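Local coordinates for protein methyltransferase (Thermus thermophilus, PDB 1WS6) that probably transfers a methyl group from S-adenosylmethionine to a substrate, as a Rossmann-like methyltransferase whose acceptor is not established, at residues A[24-34]-A[159-168]; A[123-131]-A[143-153]. All coordinates share one frame; numbering follows the deposited sequence.

Contact 1: residues A[24-34]-A[159-168]; sequences PVRLRKALFDY and RVYGENALTL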
loop_
_atom_site.group_PDB
_atom_site.type_symbol
_atom_site.label_atom_id
_atom_site.label_comp_id
_atom_site.label_asym_id
_atom_site.label_seq_id
_atom_site.Cartn_x
_atom_site.Cartn_y
_atom_site.Cartn_z
ATOM N N PRO A 24 7.153 9.224 3.699
ATOM C CA PRO A 24 8.096 9.204 4.821
ATOM C C PRO A 24 8.844 7.890 5.024
ATOM O O PRO A 24 8.241 6.822 5.117
ATOM C CB PRO A 24 7.219 9.571 6.018
ATOM C CG PRO A 24 5.844 9.137 5.586
ATOM C CD PRO A 24 5.806 9.587 4.160
ATOM N N VAL A 25 10.167 7.988 5.099
ATOM C CA VAL A 25 11.018 6.828 5.288
ATOM C C VAL A 25 10.848 6.137 6.635
ATOM O O VAL A 25 10.803 4.909 6.681
ATOM C CB VAL A 25 12.507 7.188 5.100
ATOM C CG1 VAL A 25 13.382 6.032 5.538
ATOM C CG2 VAL A 25 12.776 7.493 3.641
ATOM N N ARG A 26 10.755 6.882 7.735
ATOM C CA ARG A 26 10.593 6.187 9.004
ATOM C C ARG A 26 9.220 5.535 9.107
ATOM O O ARG A 26 9.028 4.581 9.857
ATOM C CB ARG A 26 10.880 7.100 10.203
ATOM C CG ARG A 26 10.273 8.477 10.184
ATOM C CD ARG A 26 11.013 9.378 11.205
ATOM N NE ARG A 26 11.009 8.831 12.565
ATOM C CZ ARG A 26 9.984 8.914 13.414
ATOM N NH1 ARG A 26 8.862 9.528 13.059
ATOM N NH2 ARG A 26 10.079 8.378 14.625
ATOM N N LEU A 27 8.283 6.041 8.314
ATOM C CA LEU A 27 6.932 5.504 8.252
ATOM C C LEU A 27 7.031 4.116 7.602
ATOM O O LEU A 27 6.714 3.102 8.226
ATOM C CB LEU A 27 6.067 6.432 7.393
ATOM C CG LEU A 27 4.595 6.183 7.041
ATOM C CD1 LEU A 27 4.423 4.852 6.310
ATOM C CD2 LEU A 27 3.773 6.225 8.292
ATOM N N ARG A 28 7.482 4.079 6.349
ATOM C CA ARG A 28 7.621 2.819 5.627
ATOM C C ARG A 28 8.452 1.820 6.409
ATOM O O ARG A 28 8.074 0.653 6.549
ATOM C CB ARG A 28 8.280 3.032 4.265
ATOM C CG ARG A 28 7.392 3.659 3.220
ATOM C CD ARG A 28 8.121 3.742 1.891
ATOM N NE ARG A 28 9.382 4.477 1.989
ATOM C CZ ARG A 28 10.477 4.145 1.315
ATOM N NH1 ARG A 28 10.454 3.096 0.501
ATOM N NH2 ARG A 28 11.598 4.843 1.461
ATOM N N LYS A 29 9.593 2.282 6.907
ATOM C CA LYS A 29 10.479 1.425 7.674
ATOM C C LYS A 29 9.782 0.856 8.901
ATOM O O LYS A 29 9.993 -0.306 9.249
ATOM C CB LYS A 29 11.728 2.191 8.113
ATOM C CG LYS A 29 12.698 1.347 8.911
ATOM C CD LYS A 29 13.952 2.121 9.272
ATOM C CE LYS A 29 15.035 1.188 9.848
ATOM N NZ LYS A 29 14.613 0.517 11.111
ATOM N N ALA A 30 8.954 1.663 9.559
ATOM C CA ALA A 30 8.263 1.181 10.757
ATOM C C ALA A 30 7.155 0.203 10.395
ATOM O O ALA A 30 7.031 -0.856 11.008
ATOM C CB ALA A 30 7.688 2.354 11.566
ATOM N N LEU A 31 6.356 0.551 9.396
ATOM C CA LEU A 31 5.272 -0.324 8.984
ATOM C C LEU A 31 5.767 -1.743 8.705
ATOM O O LEU A 31 5.192 -2.713 9.195
ATOM C CB LEU A 31 4.570 0.216 7.732
ATOM C CG LEU A 31 3.506 -0.783 7.253
ATOM C CD1 LEU A 31 2.501 -1.013 8.372
ATOM C CD2 LEU A 31 2.818 -0.288 6.006
ATOM N N PHE A 32 6.836 -1.866 7.928
ATOM C CA PHE A 32 7.347 -3.185 7.603
ATOM C C PHE A 32 8.092 -3.900 8.726
ATOM O O PHE A 32 8.097 -5.133 8.764
ATOM C CB PHE A 32 8.165 -3.107 6.309
ATOM C CG PHE A 32 7.298 -2.935 5.083
ATOM C CD1 PHE A 32 6.594 -4.012 4.563
ATOM C CD2 PHE A 32 7.087 -1.684 4.533
ATOM C CE1 PHE A 32 5.690 -3.846 3.526
ATOM C CE2 PHE A 32 6.181 -1.514 3.492
ATOM C CZ PHE A 32 5.481 -2.601 2.990
ATOM N N ASP A 33 8.703 -3.156 9.648
ATOM C CA ASP A 33 9.381 -3.804 10.770
ATOM C C ASP A 33 8.286 -4.574 11.489
ATOM O O ASP A 33 8.478 -5.705 11.924
ATOM C CB ASP A 33 9.958 -2.797 11.769
ATOM C CG ASP A 33 11.246 -2.158 11.302
ATOM O OD1 ASP A 33 11.903 -2.688 10.380
ATOM O OD2 ASP A 33 11.603 -1.116 11.893
ATOM N N TYR A 34 7.129 -3.933 11.603
ATOM C CA TYR A 34 5.974 -4.522 12.262
ATOM C C TYR A 34 5.384 -5.674 11.457
ATOM O O TYR A 34 5.124 -6.746 11.989
ATOM C CB TYR A 34 4.900 -3.458 12.462
ATOM C CG TYR A 34 3.633 -3.999 13.073
ATOM C CD1 TYR A 34 3.599 -4.402 14.404
ATOM C CD2 TYR A 34 2.478 -4.142 12.314
ATOM C CE1 TYR A 34 2.456 -4.932 14.962
ATOM C CE2 TYR A 34 1.329 -4.674 12.865
ATOM C CZ TYR A 34 1.325 -5.067 14.189
ATOM O OH TYR A 34 0.190 -5.615 14.741
ATOM N N ARG A 159 -0.593 5.024 14.981
ATOM C CA ARG A 159 0.827 5.273 15.167
ATOM C C ARG A 159 1.083 6.546 14.374
ATOM O O ARG A 159 0.791 6.601 13.181
ATOM C CB ARG A 159 1.688 4.145 14.582
ATOM C CG ARG A 159 1.963 2.951 15.501
ATOM C CD ARG A 159 0.980 1.823 15.259
ATOM N NE ARG A 159 1.508 0.517 15.656
ATOM C CZ ARG A 159 2.485 -0.129 15.019
ATOM N NH1 ARG A 159 3.058 0.404 13.942
ATOM N NH2 ARG A 159 2.885 -1.320 15.452
ATOM N N VAL A 160 1.618 7.563 15.044
ATOM C CA VAL A 160 1.914 8.839 14.412
ATOM C C VAL A 160 3.391 8.949 14.056
ATOM O O VAL A 160 4.251 8.535 14.826
ATOM C CB VAL A 160 1.538 10.000 15.354
ATOM C CG1 VAL A 160 1.972 11.326 14.760
ATOM C CG2 VAL A 160 0.033 9.989 15.605
ATOM N N TYR A 161 3.670 9.505 12.878
ATOM C CA TYR A 161 5.037 9.705 12.385
ATOM C C TYR A 161 5.129 11.114 11.844
ATOM O O TYR A 161 4.844 11.366 10.670
ATOM C CB TYR A 161 5.376 8.707 11.273
ATOM C CG TYR A 161 5.346 7.282 11.755
ATOM C CD1 TYR A 161 4.225 6.487 11.569
ATOM C CD2 TYR A 161 6.409 6.756 12.474
ATOM C CE1 TYR A 161 4.165 5.217 12.090
ATOM C CE2 TYR A 161 6.358 5.489 13.000
ATOM C CZ TYR A 161 5.234 4.725 12.810
ATOM O OH TYR A 161 5.170 3.474 13.373
ATOM N N GLY A 162 5.525 12.037 12.712
ATOM C CA GLY A 162 5.615 13.420 12.301
ATOM C C GLY A 162 4.231 13.963 11.975
ATOM O O GLY A 162 3.390 14.104 12.862
ATOM N N GLU A 163 3.985 14.241 10.698
ATOM C CA GLU A 163 2.700 14.787 10.276
ATOM C C GLU A 163 1.718 13.737 9.745
ATOM O O GLU A 163 0.547 14.041 9.500
ATOM C CB GLU A 163 2.925 15.857 9.207
ATOM C CG GLU A 163 2.022 17.071 9.350
ATOM C CD GLU A 163 2.408 17.964 10.524
ATOM O OE1 GLU A 163 1.638 18.899 10.839
ATOM O OE2 GLU A 163 3.483 17.739 11.125
ATOM N N ASN A 164 2.189 12.506 9.564
ATOM C CA ASN A 164 1.327 11.446 9.067
ATOM C C ASN A 164 1.026 10.421 10.146
ATOM O O ASN A 164 1.801 10.232 11.084
ATOM C CB ASN A 164 1.977 10.719 7.895
ATOM C CG ASN A 164 2.396 11.649 6.786
ATOM O OD1 ASN A 164 3.536 12.120 6.747
ATOM N ND2 ASN A 164 1.475 11.931 5.878
ATOM N N ALA A 165 -0.107 9.751 10.004
ATOM C CA ALA A 165 -0.491 8.725 10.950
ATOM C C ALA A 165 -0.912 7.479 10.183
ATOM O O ALA A 165 -1.272 7.549 9.006
ATOM C CB ALA A 165 -1.643 9.213 11.817
ATOM N N LEU A 166 -0.835 6.334 10.845
ATOM C CA LEU A 166 -1.259 5.092 10.239
ATOM C C LEU A 166 -2.301 4.515 11.173
ATOM O O LEU A 166 -2.099 4.488 12.388
ATOM C CB LEU A 166 -0.097 4.109 10.107
ATOM C CG LEU A 166 0.928 4.324 8.988
ATOM C CD1 LEU A 166 2.014 3.251 9.092
ATOM C CD2 LEU A 166 0.237 4.265 7.630
ATOM N N THR A 167 -3.431 4.094 10.623
ATOM C CA THR A 167 -4.467 3.488 11.440
ATOM C C THR A 167 -4.494 2.031 11.039
ATOM O O THR A 167 -4.655 1.714 9.863
ATOM C CB THR A 167 -5.854 4.107 11.184
ATOM O OG1 THR A 167 -5.933 5.386 11.820
ATOM C CG2 THR A 167 -6.946 3.210 11.744
ATOM N N LEU A 168 -4.322 1.145 12.009
ATOM C CA LEU A 168 -4.318 -0.280 11.726
ATOM C C LEU A 168 -5.590 -0.944 12.234
ATOM O O LEU A 168 -5.930 -0.851 13.410
ATOM C CB LEU A 168 -3.076 -0.931 12.340
ATOM C CG LEU A 168 -1.770 -0.396 11.738
ATOM C CD1 LEU A 168 -1.467 1.002 12.271
ATOM C CD2 LEU A 168 -0.642 -1.331 12.084
#
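The beta hairpin that closes the sheet of a Rossmann-like methyltransferase, strand order 3-2-1-4-5-7-6, packs one of its faces here against helix 25-34. The parts of its strands at 159-161 and 164-168 are joined by a type II' turn from Tyr-161 to Asn-164; the helix runs close to parallel with segment 164-168, at 19°. Tyr-161 lies across the middle of the interface. With its CG beside the backbone N (chi1 -63°), the ring reaches over the helix: Leu-27 CD2 comes to 3.3 Å from Tyr-161 CD1, Ala-30 CB is 3.6 Å from Tyr-161 CZ, and Arg-26 NH1 approaches in the ring plane, at the CD2 edge. Leu-27 also meets Leu-166 tip to tip, Leu-27 CD2 to Leu-166 CG 3.5 Å, while Leu-31 CB stands farther from Leu-166 CD1. At the far end the long arm of Arg-159, bent at chi2, swings out to Tyr-34. Its CZ sits 4.6 Å from the centroid of that ring and 17° off the normal, a cation-pi contact with steeply inclined planes; Arg-159 NH2 leads, over one face and 3.3 Å from Tyr-34 CD1. Leu-168 CD2 adds an apolar touch at Tyr-34 CE2, and the hydroxyl of Tyr-34 bonds to Arg-38. Replacing Tyr-161 by alanine would probably open a gap between hairpin and helix, over Leu-27 CD2 and Ala-30 CB, and leave the Arg-26 guanidinium without its ring edge. The chemistry is thus an apolar centre, flanked by Arg-26, with one cation-pi contact toward the segment's C-terminal end.

Contact 2: residues A[123-131]-A[143-153]; sequences DLAALFGEL and YVLQHPKDLYL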
loop_
_atom_site.group_PDB
_atom_site.type_symbol
_atom_site.label_atom_id
_atom_site.label_comp_id
_atom_site.label_asym_id
_atom_site.label_seq_id
_atom_site.Cartn_x
_atom_site.Cartn_y
_atom_site.Cartn_z
ATOM N N ASP A 123 -11.368 12.449 -0.125
ATOM C CA ASP A 123 -12.099 12.234 1.116
ATOM C C ASP A 123 -11.556 10.984 1.801
ATOM O O ASP A 123 -12.137 9.904 1.702
ATOM C CB ASP A 123 -13.601 12.082 0.821
ATOM C CG ASP A 123 -14.452 11.993 2.085
ATOM O OD1 ASP A 123 -15.627 12.415 2.033
ATOM O OD2 ASP A 123 -13.968 11.496 3.125
ATOM N N LEU A 124 -10.426 11.131 2.480
ATOM C CA LEU A 124 -9.831 10.004 3.179
ATOM C C LEU A 124 -10.722 9.711 4.365
ATOM O O LEU A 124 -10.586 10.329 5.425
ATOM C CB LEU A 124 -8.437 10.342 3.695
ATOM C CG LEU A 124 -7.431 10.969 2.741
ATOM C CD1 LEU A 124 -6.057 10.919 3.392
ATOM C CD2 LEU A 124 -7.428 10.223 1.426
ATOM N N ALA A 125 -11.639 8.776 4.185
ATOM C CA ALA A 125 -12.573 8.390 5.228
ATOM C C ALA A 125 -13.636 7.638 4.462
ATOM O O ALA A 125 -13.958 6.496 4.778
ATOM C CB ALA A 125 -13.165 9.619 5.904
ATOM N N ALA A 126 -14.179 8.289 3.444
ATOM C CA ALA A 126 -15.155 7.629 2.605
ATOM C C ALA A 126 -14.351 6.539 1.887
ATOM O O ALA A 126 -14.819 5.412 1.730
ATOM C CB ALA A 126 -15.743 8.609 1.599
ATOM N N LEU A 127 -13.132 6.879 1.471
ATOM C CA LEU A 127 -12.275 5.911 0.783
ATOM C C LEU A 127 -11.933 4.732 1.686
ATOM O O LEU A 127 -12.060 3.579 1.273
ATOM C CB LEU A 127 -10.988 6.572 0.259
ATOM C CG LEU A 127 -11.175 7.453 -0.986
ATOM C CD1 LEU A 127 -9.845 7.993 -1.426
ATOM C CD2 LEU A 127 -11.803 6.642 -2.113
ATOM N N PHE A 128 -11.521 5.014 2.918
ATOM C CA PHE A 128 -11.184 3.946 3.862
ATOM C C PHE A 128 -12.429 3.113 4.114
ATOM O O PHE A 128 -12.359 1.887 4.196
ATOM C CB PHE A 128 -10.685 4.529 5.189
ATOM C CG PHE A 128 -9.377 5.266 5.082
ATOM C CD1 PHE A 128 -9.080 6.309 5.953
ATOM C CD2 PHE A 128 -8.437 4.910 4.130
ATOM C CE1 PHE A 128 -7.868 6.980 5.876
ATOM C CE2 PHE A 128 -7.222 5.576 4.047
ATOM C CZ PHE A 128 -6.937 6.611 4.918
ATOM N N GLY A 129 -13.570 3.791 4.230
ATOM C CA GLY A 129 -14.829 3.110 4.464
ATOM C C GLY A 129 -15.115 2.095 3.378
ATOM O O GLY A 129 -15.551 0.982 3.656
ATOM N N GLU A 130 -14.860 2.479 2.133
ATOM C CA GLU A 130 -15.079 1.592 0.995
ATOM C C GLU A 130 -14.145 0.384 1.045
ATOM O O GLU A 130 -14.561 -0.744 0.778
ATOM C CB GLU A 130 -14.861 2.359 -0.314
ATOM C CG GLU A 130 -15.936 3.399 -0.593
ATOM C CD GLU A 130 -17.270 2.780 -1.007
ATOM O OE1 GLU A 130 -18.281 3.518 -1.024
ATOM O OE2 GLU A 130 -17.314 1.565 -1.325
ATOM N N LEU A 131 -12.881 0.620 1.384
ATOM C CA LEU A 131 -11.911 -0.466 1.466
ATOM C C LEU A 131 -12.361 -1.437 2.554
ATOM O O LEU A 131 -12.440 -2.645 2.334
ATOM C CB LEU A 131 -10.532 0.083 1.828
ATOM C CG LEU A 131 -9.281 -0.693 1.402
ATOM C CD1 LEU A 131 -8.152 -0.328 2.351
ATOM C CD2 LEU A 131 -9.519 -2.192 1.421
ATOM N N TYR A 143 -5.847 -3.926 7.722
ATOM C CA TYR A 143 -6.190 -2.830 6.826
ATOM C C TYR A 143 -5.340 -1.717 7.423
ATOM O O TYR A 143 -5.462 -1.406 8.610
ATOM C CB TYR A 143 -7.664 -2.407 6.913
ATOM C CG TYR A 143 -8.643 -3.306 6.193
ATOM C CD1 TYR A 143 -9.346 -4.290 6.879
ATOM C CD2 TYR A 143 -8.861 -3.175 4.825
ATOM C CE1 TYR A 143 -10.236 -5.116 6.228
ATOM C CE2 TYR A 143 -9.753 -4.003 4.158
ATOM C CZ TYR A 143 -10.435 -4.971 4.868
ATOM O OH TYR A 143 -11.301 -5.815 4.222
ATOM N N VAL A 144 -4.453 -1.146 6.626
ATOM C CA VAL A 144 -3.607 -0.074 7.111
ATOM C C VAL A 144 -3.933 1.174 6.317
ATOM O O VAL A 144 -3.862 1.175 5.089
ATOM C CB VAL A 144 -2.122 -0.403 6.933
ATOM C CG1 VAL A 144 -1.280 0.764 7.433
ATOM C CG2 VAL A 144 -1.783 -1.690 7.685
ATOM N N LEU A 145 -4.274 2.240 7.023
ATOM C CA LEU A 145 -4.641 3.482 6.370
ATOM C C LEU A 145 -3.659 4.604 6.726
ATOM O O LEU A 145 -3.408 4.850 7.904
ATOM C CB LEU A 145 -6.069 3.842 6.806
ATOM C CG LEU A 145 -6.982 2.598 6.960
ATOM C CD1 LEU A 145 -8.308 2.955 7.631
ATOM C CD2 LEU A 145 -7.238 1.980 5.594
ATOM N N GLN A 146 -3.074 5.257 5.721
ATOM C CA GLN A 146 -2.153 6.364 5.988
ATOM C C GLN A 146 -2.917 7.648 5.726
ATOM O O GLN A 146 -3.672 7.734 4.768
ATOM C CB GLN A 146 -0.915 6.318 5.086
ATOM C CG GLN A 146 0.017 7.508 5.317
ATOM C CD GLN A 146 1.202 7.558 4.356
ATOM O OE1 GLN A 146 1.505 8.609 3.781
ATOM N NE2 GLN A 146 1.887 6.427 4.193
ATOM N N HIS A 147 -2.713 8.652 6.569
ATOM C CA HIS A 147 -3.434 9.909 6.431
ATOM C C HIS A 147 -2.813 10.994 7.304
ATOM O O HIS A 147 -1.915 10.729 8.101
ATOM C CB HIS A 147 -4.868 9.683 6.883
ATOM C CG HIS A 147 -4.966 9.096 8.260
ATOM N ND1 HIS A 147 -4.702 9.822 9.401
ATOM C CD2 HIS A 147 -5.250 7.839 8.676
ATOM C CE1 HIS A 147 -4.819 9.040 10.457
ATOM N NE2 HIS A 147 -5.150 7.830 10.045
ATOM N N PRO A 148 -3.275 12.241 7.158
ATOM C CA PRO A 148 -2.685 13.282 8.009
ATOM C C PRO A 148 -3.073 13.016 9.459
ATOM O O PRO A 148 -4.215 12.650 9.745
ATOM C CB PRO A 148 -3.278 14.578 7.445
ATOM C CG PRO A 148 -4.507 14.133 6.688
ATOM C CD PRO A 148 -4.107 12.822 6.091
ATOM N N LYS A 149 -2.119 13.183 10.373
ATOM C CA LYS A 149 -2.354 12.920 11.789
ATOM C C LYS A 149 -3.603 13.577 12.385
ATOM O O LYS A 149 -4.142 13.099 13.384
ATOM C CB LYS A 149 -1.120 13.314 12.610
ATOM C CG LYS A 149 -1.011 14.799 12.958
ATOM C CD LYS A 149 0.267 15.076 13.751
ATOM C CE LYS A 149 0.143 16.307 14.649
ATOM N NZ LYS A 149 -0.218 17.550 13.922
ATOM N N ASP A 150 -4.072 14.659 11.781
ATOM C CA ASP A 150 -5.254 15.337 12.304
ATOM C C ASP A 150 -6.560 14.630 11.938
ATOM O O ASP A 150 -7.599 14.864 12.550
ATOM C CB ASP A 150 -5.259 16.801 11.852
ATOM C CG ASP A 150 -4.185 17.636 12.571
ATOM O OD1 ASP A 150 -3.011 17.203 12.607
ATOM O OD2 ASP A 150 -4.509 18.724 13.101
ATOM N N LEU A 151 -6.504 13.749 10.947
ATOM C CA LEU A 151 -7.678 12.984 10.551
ATOM C C LEU A 151 -7.765 11.857 11.574
ATOM O O LEU A 151 -6.762 11.202 11.843
ATOM C CB LEU A 151 -7.466 12.419 9.144
ATOM C CG LEU A 151 -8.663 11.867 8.362
ATOM C CD1 LEU A 151 -8.651 10.360 8.386
ATOM C CD2 LEU A 151 -9.962 12.435 8.933
ATOM N N TYR A 152 -8.939 11.635 12.164
ATOM C CA TYR A 152 -9.076 10.578 13.162
ATOM C C TYR A 152 -10.140 9.522 12.870
ATOM O O TYR A 152 -11.280 9.847 12.539
ATOM C CB TYR A 152 -9.377 11.164 14.542
ATOM C CG TYR A 152 -9.505 10.088 15.604
ATOM C CD1 TYR A 152 -8.394 9.374 16.029
ATOM C CD2 TYR A 152 -10.745 9.728 16.118
ATOM C CE1 TYR A 152 -8.510 8.335 16.923
ATOM C CE2 TYR A 152 -10.871 8.679 17.021
ATOM C CZ TYR A 152 -9.750 7.987 17.411
ATOM O OH TYR A 152 -9.865 6.916 18.260
ATOM N N LEU A 153 -9.760 8.255 13.019
ATOM C CA LEU A 153 -10.674 7.135 12.810
ATOM C C LEU A 153 -10.665 6.277 14.070
ATOM O O LEU A 153 -9.605 5.993 14.626
ATOM C CB LEU A 153 -10.227 6.262 11.634
ATOM C CG LEU A 153 -10.196 6.806 10.208
ATOM C CD1 LEU A 153 -9.137 7.873 10.078
ATOM C CD2 LEU A 153 -9.883 5.668 9.259
#
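Leu-145 CB stands almost exactly over the centre of the Phe-128 ring, 3.5 Å from its centroid and 14° off the normal, a CH-pi contact made by a methylene rather than a methyl. The methyls of Leu-145 continue past the ring toward its root, CD2 lying 3.5 Å from Phe-128 CD2. The same ring turns its edge to the backbone: Gln-146 O lies in its plane, 3.5 Å from Phe-128 CZ. Phe-128 CG lies opposite the carbonyl carbon (chi1 -66°), which carries the ring down onto the strand; from the loop beyond it, Leu-153 CD2 meets Phe-128 CD1 at 3.5 Å. One helical turn later, Leu-131 CD2 meets the edge of the Tyr-143 ring in its plane, whereas the Tyr-143 hydroxyl bonds to Val-137 N. Before the helix, Leu-124 CD1 rests 3.8 Å from Pro-148 CD. The imidazole of His-147 is pinned at both nitrogens: ND1 donates to Pro-148 O at 2.9 Å, nearly straight at 169° though from above the carbonyl plane, and NE2 bonds to Thr-167 OG1. Helix 126-134 lies antiparallel on strand 141-148, also touching Met-116 of strand 111-116, while strand 164-170 flanks strand 141-148 on its other edge.

How the contacts relate
The two contacts illustrate how one sheet is sandwiched by helices. Their centres are 14 Å apart, and they meet where strands 141-148 and 164-170 run side by side: Ala-165 N to His-147 O and Thr-167 N to Leu-145 O, each 2.8 Å, are probable hydrogen bonds. Leu-145 and His-147 thus face helix 126-134 in contact 2 with their side chains while their carbonyls join the strand used by contact 1. Leu-166 CD2 lies 3.5 Å from Gln-146 CB on the face toward helix 25-38. Along the chain, contact 2 falls wholly between the two segments of contact 1. No ligand marks the active site, so neither contact is assigned a part in it.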